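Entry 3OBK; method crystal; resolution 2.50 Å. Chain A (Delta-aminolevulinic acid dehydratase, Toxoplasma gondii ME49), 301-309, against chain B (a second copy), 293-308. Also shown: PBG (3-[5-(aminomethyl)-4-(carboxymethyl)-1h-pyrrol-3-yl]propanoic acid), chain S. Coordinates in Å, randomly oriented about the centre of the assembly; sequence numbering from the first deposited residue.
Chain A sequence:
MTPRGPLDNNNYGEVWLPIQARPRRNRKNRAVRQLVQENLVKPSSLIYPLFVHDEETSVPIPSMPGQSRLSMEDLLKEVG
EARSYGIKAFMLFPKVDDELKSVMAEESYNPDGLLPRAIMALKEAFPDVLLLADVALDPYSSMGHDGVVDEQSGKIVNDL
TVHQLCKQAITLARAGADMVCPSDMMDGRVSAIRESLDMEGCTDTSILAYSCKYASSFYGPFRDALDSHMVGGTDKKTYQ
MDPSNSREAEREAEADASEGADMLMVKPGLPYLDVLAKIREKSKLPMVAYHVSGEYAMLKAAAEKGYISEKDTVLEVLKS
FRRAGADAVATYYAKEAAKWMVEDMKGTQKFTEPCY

Chain A, residues 301-309: AAAEKGYIS
Chain B (293-308) SGEYAMLKAAAEKGYI

Two copies of delta-aminolevulinic acid dehydratase meet through the end of a helix in chain A that continues from earlier in the chain and a longer helix in chain B (from Ser B293). The axes cross at 90° and approach to 8.3 Å, a spacing permitted by alanines; 553 Å² is buried, both sides summed. Ala A301 (phi/psi -52/-48) lies over Ala B302, their CA atoms 5.0 Å apart. Its methyl points toward chain B, with CB 3.4 Å from Ala B301 CB and 3.3 Å from Ala B302 N, so the backbones come together with little between them; Tyr B307 CE2 lies 4.2 Å from Ala A301 CB. Ala A302 CA (-72/-44) lies 5.0 Å from Met B298 CA, and Ala A302 CB rests 3.8 Å from Met B298 CG, the methionine being m, t, p. Ala A303 (-60/-45) turns sideways and makes no contact.

Glu A304 (-59/-38; chi1 m, chi2 t, chi3 -21°) reaches from the exposed edge to a salt bridge, Lys B305 NZ donating to Glu A304 OE1 at 3.2 Å. Lys B305 is m, t, then -143° and -126°. Lys A305 (-82/-10; m, 131°, t, t) extends across chain B: its NZ gives a weak hydrogen bond to Ala B301 O at 3.0 Å and another, within a salt bridge, to Glu B304 OE1 at 3.5 Å. Glu B304 is also m, t, with chi3 -23°. The aliphatic parts of the lysines meet, Lys A305 CD lying 3.5 Å from Lys B305 CE.

Gly A306 (82/15) is the first residue to leave helical phi/psi, in a Schellman motif: Gly A306 N bonds Ala A303 O at 2.9 Å and Tyr A307 N bonds Ala A302 O at 3.1 Å. A CB here would jam against the preceding carbonyl O, so glycine fits. Gly B306 (90/12) is likewise the first residue of chain B to leave helical phi/psi, in a second Schellman motif. The turn brings Tyr A307 (-68/-39; chi1 m, chi2 -28°) back toward chain B, its ring oblique to two small methyls, with CD2 3.8 Å from Ala B297 CB and CE2 3.9 Å from Ala B301 CB.

Ile A308 is extended (-124/170; p, t). Ile A308 CD1 lies 3.9 Å from Met B298 CG and Ile A308 CG2 4.2 Å from Gly B294 CA, where an ideal CB on the glycine would stand 3.9 Å from that CG2. Ser A309 (-94/122, chi1 t) has left the contact and caps the next helix. Beyond the contact, Ser B293 OG donates to PBG O4A at 2.6 Å.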

ATOM      1  N   ALA A 301      14.573  32.660 -24.829  1.00 15.27           N
ATOM      2  CA  ALA A 301      15.282  33.800 -24.299  1.00 15.16           C
ATOM      3  C   ALA A 301      16.701  33.380 -24.048  1.00 15.56           C
ATOM      4  O   ALA A 301      17.636  34.054 -24.482  1.00 17.18           O
ATOM      5  CB  ALA A 301      14.644  34.281 -23.053  1.00 14.10           C
ATOM      6  N   ALA A 302      16.876  32.248 -23.388  1.00 15.37           N
ATOM      7  CA  ALA A 302      18.195  31.833 -22.966  1.00 16.08           C
ATOM      8  C   ALA A 302      18.984  31.408 -24.153  1.00 16.77           C
ATOM      9  O   ALA A 302      20.141  31.758 -24.278  1.00 17.77           O
ATOM     10  CB  ALA A 302      18.121  30.703 -21.947  1.00 16.03           C
ATOM     11  N   ALA A 303      18.366  30.641 -25.034  1.00 17.66           N
ATOM     12  CA  ALA A 303      19.075  30.145 -26.218  1.00 18.64           C
ATOM     13  C   ALA A 303      19.562  31.308 -27.057  1.00 20.03           C
ATOM     14  O   ALA A 303      20.717  31.312 -27.476  1.00 20.33           O
ATOM     15  CB  ALA A 303      18.207  29.211 -27.044  1.00 17.64           C
ATOM     16  N   GLU A 304      18.698  32.308 -27.269  1.00 21.22           N
ATOM     17  CA  GLU A 304      19.071  33.490 -28.071  1.00 22.75           C
ATOM     18  C   GLU A 304      20.265  34.232 -27.510  1.00 22.83           C
ATOM     19  O   GLU A 304      21.098  34.694 -28.272  1.00 24.10           O
ATOM     20  CB  GLU A 304      17.893  34.457 -28.255  1.00 22.95           C
ATOM     21  CG  GLU A 304      16.927  33.963 -29.324  1.00 27.15           C
ATOM     22  CD  GLU A 304      15.565  34.625 -29.308  1.00 31.23           C
ATOM     23  OE1 GLU A 304      15.158  35.194 -28.260  1.00 36.12           O
ATOM     24  OE2 GLU A 304      14.893  34.569 -30.363  1.00 35.71           O
ATOM     25  N   LYS A 305      20.376  34.343 -26.194  1.00 22.51           N
ATOM     26  CA  LYS A 305      21.553  34.996 -25.610  1.00 22.82           C
ATOM     27  C   LYS A 305      22.745  34.056 -25.522  1.00 22.26           C
ATOM     28  O   LYS A 305      23.850  34.494 -25.250  1.00 22.63           O
ATOM     29  CB  LYS A 305      21.222  35.601 -24.244  1.00 23.33           C
ATOM     30  CG  LYS A 305      20.632  37.027 -24.325  1.00 25.91           C
ATOM     31  CD  LYS A 305      19.374  37.131 -23.477  1.00 30.97           C
ATOM     32  CE  LYS A 305      19.083  38.580 -22.936  1.00 33.47           C
ATOM     33  NZ  LYS A 305      17.788  38.679 -22.147  1.00 31.88           N
ATOM     34  N   GLY A 306      22.535  32.767 -25.779  1.00 21.39           N
ATOM     35  CA  GLY A 306      23.628  31.788 -25.740  1.00 21.31           C
ATOM     36  C   GLY A 306      23.963  31.279 -24.341  1.00 20.96           C
ATOM     37  O   GLY A 306      25.013  30.694 -24.142  1.00 20.98           O
ATOM     38  N   TYR A 307      23.083  31.509 -23.364  1.00 20.26           N
ATOM     39  CA  TYR A 307      23.314  31.008 -22.019  1.00 20.27           C
ATOM     40  C   TYR A 307      23.232  29.474 -21.973  1.00 20.55           C
ATOM     41  O   TYR A 307      24.009  28.833 -21.271  1.00 21.53           O
ATOM     42  CB  TYR A 307      22.317  31.595 -21.021  1.00 19.88           C
ATOM     43  CG  TYR A 307      22.256  33.118 -20.926  1.00 19.11           C
ATOM     44  CD1 TYR A 307      23.369  33.939 -21.222  1.00 20.92           C
ATOM     45  CD2 TYR A 307      21.099  33.730 -20.529  1.00 16.74           C
ATOM     46  CE1 TYR A 307      23.283  35.336 -21.124  1.00 19.68           C
ATOM     47  CE2 TYR A 307      21.006  35.089 -20.439  1.00 18.01           C
ATOM     48  CZ  TYR A 307      22.083  35.888 -20.735  1.00 18.61           C
ATOM     49  OH  TYR A 307      21.911  37.235 -20.632  1.00 19.10           O
ATOM     50  N   ILE A 308      22.291  28.899 -22.724  1.00 19.76           N
ATOM     51  CA  ILE A 308      22.135  27.457 -22.831  1.00 19.00           C
ATOM     52  C   ILE A 308      22.206  27.042 -24.294  1.00 19.16           C
ATOM     53  O   ILE A 308      22.200  27.875 -25.197  1.00 18.81           O
ATOM     54  CB  ILE A 308      20.792  26.959 -22.226  1.00 18.01           C
ATOM     55  CG1 ILE A 308      19.580  27.551 -22.977  1.00 18.17           C
ATOM     56  CG2 ILE A 308      20.732  27.265 -20.747  1.00 16.77           C
ATOM     57  CD1 ILE A 308      18.208  27.139 -22.389  1.00 17.14           C
ATOM     58  N   SER A 309      22.281  25.736 -24.494  1.00 19.13           N
ATOM     59  CA  SER A 309      22.180  25.140 -25.793  1.00 19.54           C
ATOM     60  C   SER A 309      20.724  24.747 -26.005  1.00 18.87           C
ATOM     61  O   SER A 309      20.181  23.972 -25.220  1.00 19.25           O
ATOM     62  CB  SER A 309      23.052  23.904 -25.883  1.00 19.76           C
ATOM     63  OG  SER A 309      22.478  23.015 -26.838  1.00 23.35           O
TER
ATOM     64  N   SER B 293      21.902  26.794 -12.456  1.00 10.76           N
ATOM     65  CA  SER B 293      22.321  27.989 -13.174  1.00 11.17           C
ATOM     66  C   SER B 293      21.626  28.185 -14.539  1.00 11.80           C
ATOM     67  O   SER B 293      21.176  29.301 -14.871  1.00 11.61           O
ATOM     68  CB  SER B 293      23.836  27.963 -13.349  1.00 11.71           C
ATOM     69  OG  SER B 293      24.257  26.781 -13.991  1.00 11.73           O
ATOM     70  N   GLY B 294      21.542  27.112 -15.322  1.00 11.50           N
ATOM     71  CA  GLY B 294      20.739  27.120 -16.513  1.00 11.64           C
ATOM     72  C   GLY B 294      19.297  27.500 -16.236  1.00 11.96           C
ATOM     73  O   GLY B 294      18.675  28.225 -17.030  1.00 13.59           O
ATOM     74  N   GLU B 295      18.730  27.043 -15.133  1.00 11.32           N
ATOM     75  CA  GLU B 295      17.315  27.354 -14.873  1.00 11.81           C
ATOM     76  C   GLU B 295      17.181  28.826 -14.518  1.00 11.66           C
ATOM     77  O   GLU B 295      16.261  29.481 -14.920  1.00 11.91           O
ATOM     78  CB  GLU B 295      16.715  26.482 -13.749  1.00 11.58           C
ATOM     79  CG  GLU B 295      16.877  24.973 -13.927  1.00 12.65           C
ATOM     80  CD  GLU B 295      16.257  24.190 -12.780  1.00 14.11           C
ATOM     81  OE1 GLU B 295      15.007  24.196 -12.675  1.00 15.30           O
ATOM     82  OE2 GLU B 295      17.017  23.579 -11.989  1.00 14.52           O
ATOM     83  N   TYR B 296      18.110  29.328 -13.731  1.00 11.99           N
ATOM     84  CA  TYR B 296      18.163  30.738 -13.426  1.00 12.48           C
ATOM     85  C   TYR B 296      18.345  31.589 -14.690  1.00 13.27           C
ATOM     86  O   TYR B 296      17.687  32.616 -14.849  1.00 13.93           O
ATOM     87  CB  TYR B 296      19.317  30.966 -12.474  1.00 12.43           C
ATOM     88  CG  TYR B 296      19.626  32.407 -12.177  1.00 13.79           C
ATOM     89  CD1 TYR B 296      18.975  33.076 -11.161  1.00 13.47           C
ATOM     90  CD2 TYR B 296      20.617  33.089 -12.879  1.00 14.27           C
ATOM     91  CE1 TYR B 296      19.285  34.404 -10.849  1.00 13.75           C
ATOM     92  CE2 TYR B 296      20.937  34.404 -12.562  1.00 15.15           C
ATOM     93  CZ  TYR B 296      20.259  35.054 -11.548  1.00 14.79           C
ATOM     94  OH  TYR B 296      20.556  36.356 -11.245  1.00 15.21           O
ATOM     95  N   ALA B 297      19.210  31.150 -15.601  1.00 13.60           N
ATOM     96  CA  ALA B 297      19.471  31.930 -16.795  1.00 14.31           C
ATOM     97  C   ALA B 297      18.195  32.058 -17.646  1.00 14.18           C
ATOM     98  O   ALA B 297      17.947  33.090 -18.218  1.00 13.35           O
ATOM     99  CB  ALA B 297      20.633  31.332 -17.587  1.00 13.97           C
ATOM    100  N   MET B 298      17.386  31.008 -17.685  1.00 14.21           N
ATOM    101  CA  MET B 298      16.132  31.030 -18.437  1.00 15.11           C
ATOM    102  C   MET B 298      15.130  32.046 -17.920  1.00 15.36           C
ATOM    103  O   MET B 298      14.604  32.822 -18.686  1.00 16.09           O
ATOM    104  CB  MET B 298      15.487  29.639 -18.464  1.00 15.01           C
ATOM    105  CG  MET B 298      16.208  28.681 -19.360  1.00 16.41           C
ATOM    106  SD  MET B 298      15.705  26.983 -19.131  1.00 18.08           S
ATOM    107  CE  MET B 298      14.135  26.967 -19.937  1.00 19.28           C
ATOM    108  N   LEU B 299      14.854  32.041 -16.628  1.00 15.76           N
ATOM    109  CA  LEU B 299      13.962  33.043 -16.034  1.00 16.43           C
ATOM    110  C   LEU B 299      14.446  34.462 -16.329  1.00 17.15           C
ATOM    111  O   LEU B 299      13.672  35.362 -16.750  1.00 17.79           O
ATOM    112  CB  LEU B 299      13.952  32.891 -14.508  1.00 16.78           C
ATOM    113  CG  LEU B 299      12.935  31.968 -13.876  1.00 16.21           C
ATOM    114  CD1 LEU B 299      13.459  31.534 -12.558  1.00 18.23           C
ATOM    115  CD2 LEU B 299      11.654  32.692 -13.680  1.00 18.65           C
ATOM    116  N   LYS B 300      15.734  34.649 -16.068  1.00 16.96           N
ATOM    117  CA  LYS B 300      16.371  35.949 -16.155  1.00 17.54           C
ATOM    118  C   LYS B 300      16.311  36.472 -17.583  1.00 17.90           C
ATOM    119  O   LYS B 300      15.946  37.644 -17.801  1.00 18.72           O
ATOM    120  CB  LYS B 300      17.822  35.865 -15.687  1.00 17.40           C
ATOM    121  CG  LYS B 300      18.343  37.155 -15.129  1.00 20.11           C
ATOM    122  CD  LYS B 300      17.891  37.387 -13.694  1.00 21.03           C
ATOM    123  CE  LYS B 300      18.106  38.816 -13.227  1.00 22.58           C
ATOM    124  NZ  LYS B 300      17.682  39.037 -11.778  1.00 22.01           N
ATOM    125  N   ALA B 301      16.642  35.607 -18.546  1.00 17.09           N
ATOM    126  CA  ALA B 301      16.661  36.003 -19.947  1.00 17.51           C
ATOM    127  C   ALA B 301      15.290  36.485 -20.416  1.00 17.44           C
ATOM    128  O   ALA B 301      15.197  37.521 -21.067  1.00 18.22           O
ATOM    129  CB  ALA B 301      17.155  34.881 -20.836  1.00 16.90           C
ATOM    130  N   ALA B 302      14.248  35.724 -20.092  1.00 16.73           N
ATOM    131  CA  ALA B 302      12.901  36.045 -20.525  1.00 17.00           C
ATOM    132  C   ALA B 302      12.391  37.286 -19.812  1.00 18.12           C
ATOM    133  O   ALA B 302      11.639  38.056 -20.390  1.00 18.70           O
ATOM    134  CB  ALA B 302      11.975  34.882 -20.276  1.00 16.22           C
ATOM    135  N   ALA B 303      12.812  37.471 -18.557  1.00 18.92           N
ATOM    136  CA  ALA B 303      12.467  38.655 -17.751  1.00 19.69           C
ATOM    137  C   ALA B 303      13.019  39.939 -18.361  1.00 21.29           C
ATOM    138  O   ALA B 303      12.311  40.948 -18.432  1.00 21.19           O
ATOM    139  CB  ALA B 303      12.984  38.485 -16.314  1.00 18.75           C
ATOM    140  N   GLU B 304      14.274  39.884 -18.812  1.00 22.77           N
ATOM    141  CA  GLU B 304      14.958  41.055 -19.399  1.00 24.90           C
ATOM    142  C   GLU B 304      14.356  41.421 -20.735  1.00 25.21           C
ATOM    143  O   GLU B 304      14.341  42.573 -21.105  1.00 25.02           O
ATOM    144  CB  GLU B 304      16.476  40.812 -19.560  1.00 25.76           C
ATOM    145  CG  GLU B 304      17.224  40.963 -18.230  1.00 29.27           C
ATOM    146  CD  GLU B 304      18.658  40.394 -18.206  1.00 33.92           C
ATOM    147  OE1 GLU B 304      19.008  39.497 -19.018  1.00 37.33           O
ATOM    148  OE2 GLU B 304      19.426  40.843 -17.318  1.00 35.77           O
ATOM    149  N   LYS B 305      13.865  40.420 -21.457  1.00 25.38           N
ATOM    150  CA  LYS B 305      13.221  40.662 -22.738  1.00 26.40           C
ATOM    151  C   LYS B 305      11.784  41.106 -22.582  1.00 25.75           C
ATOM    152  O   LYS B 305      11.212  41.594 -23.535  1.00 26.25           O
ATOM    153  CB  LYS B 305      13.311  39.423 -23.625  1.00 27.26           C
ATOM    154  CG  LYS B 305      14.617  39.378 -24.420  1.00 31.26           C
ATOM    155  CD  LYS B 305      14.804  38.055 -25.150  1.00 34.90           C
ATOM    156  CE  LYS B 305      16.295  37.580 -25.181  1.00 37.29           C
ATOM    157  NZ  LYS B 305      16.816  37.294 -26.565  1.00 38.01           N
ATOM    158  N   GLY B 306      11.219  40.968 -21.381  1.00 24.47           N
ATOM    159  CA  GLY B 306       9.848  41.372 -21.109  1.00 24.07           C
ATOM    160  C   GLY B 306       8.811  40.286 -21.351  1.00 23.52           C
ATOM    161  O   GLY B 306       7.616  40.566 -21.330  1.00 24.02           O
ATOM    162  N   TYR B 307       9.237  39.036 -21.540  1.00 22.46           N
ATOM    163  CA  TYR B 307       8.298  37.966 -21.897  1.00 21.69           C
ATOM    164  C   TYR B 307       7.510  37.455 -20.716  1.00 21.65           C
ATOM    165  O   TYR B 307       6.371  36.991 -20.873  1.00 22.26           O
ATOM    166  CB  TYR B 307       9.010  36.766 -22.499  1.00 20.64           C
ATOM    167  CG  TYR B 307       9.857  37.019 -23.688  1.00 20.03           C
ATOM    168  CD1 TYR B 307       9.719  38.170 -24.488  1.00 21.54           C
ATOM    169  CD2 TYR B 307      10.806  36.094 -24.034  1.00 18.63           C
ATOM    170  CE1 TYR B 307      10.540  38.360 -25.628  1.00 21.16           C
ATOM    171  CE2 TYR B 307      11.596  36.255 -25.140  1.00 19.46           C
ATOM    172  CZ  TYR B 307      11.478  37.371 -25.941  1.00 21.04           C
ATOM    173  OH  TYR B 307      12.334  37.437 -27.033  1.00 20.67           O
ATOM    174  N   ILE B 308       8.130  37.467 -19.542  1.00 21.17           N
ATOM    175  CA  ILE B 308       7.457  37.009 -18.323  1.00 20.61           C
ATOM    176  C   ILE B 308       7.659  38.069 -17.279  1.00 20.86           C
ATOM    177  O   ILE B 308       8.478  38.925 -17.480  1.00 22.32           O
ATOM    178  CB  ILE B 308       8.027  35.677 -17.830  1.00 19.77           C
ATOM    179  CG1 ILE B 308       9.533  35.805 -17.530  1.00 20.06           C
ATOM    180  CG2 ILE B 308       7.730  34.601 -18.850  1.00 18.01           C
ATOM    181  CD1 ILE B 308      10.149  34.553 -16.951  1.00 18.95           C
TER
HETATM  182  CHA PBG S 360      30.098  20.347  -8.994  1.00 36.18           C
HETATM  183  C1A PBG S 360      28.823  21.090  -9.239  1.00 34.86           C
HETATM  184  C2A PBG S 360      28.201  21.394 -10.452  1.00 33.89           C
HETATM  185  C3A PBG S 360      27.028  22.089 -10.107  1.00 32.22           C
HETATM  186  C4A PBG S 360      26.979  22.141  -8.722  1.00 33.14           C
HETATM  187  NA  PBG S 360      28.072  21.557  -8.239  1.00 35.28           N
HETATM  188  C5A PBG S 360      28.698  21.137 -11.847  1.00 34.77           C
HETATM  189  C6A PBG S 360      28.460  19.807 -12.514  1.00 34.50           C
HETATM  190  O1A PBG S 360      28.229  18.796 -11.796  1.00 34.25           O
HETATM  191  O2A PBG S 360      28.691  19.653 -13.755  1.00 30.98           O
HETATM  192  C7A PBG S 360      26.029  22.749 -11.000  1.00 28.28           C
HETATM  193  C8A PBG S 360      25.277  23.854 -10.343  1.00 25.64           C
HETATM  194  C9A PBG S 360      24.595  24.870 -11.175  1.00 23.74           C
HETATM  195  O3A PBG S 360      24.014  25.806 -10.573  1.00 20.50           O
HETATM  196  O4A PBG S 360      24.421  24.681 -12.410  1.00 23.04           O
HETATM  197  N1  PBG S 360      30.072  18.903  -8.988  1.00 36.50           N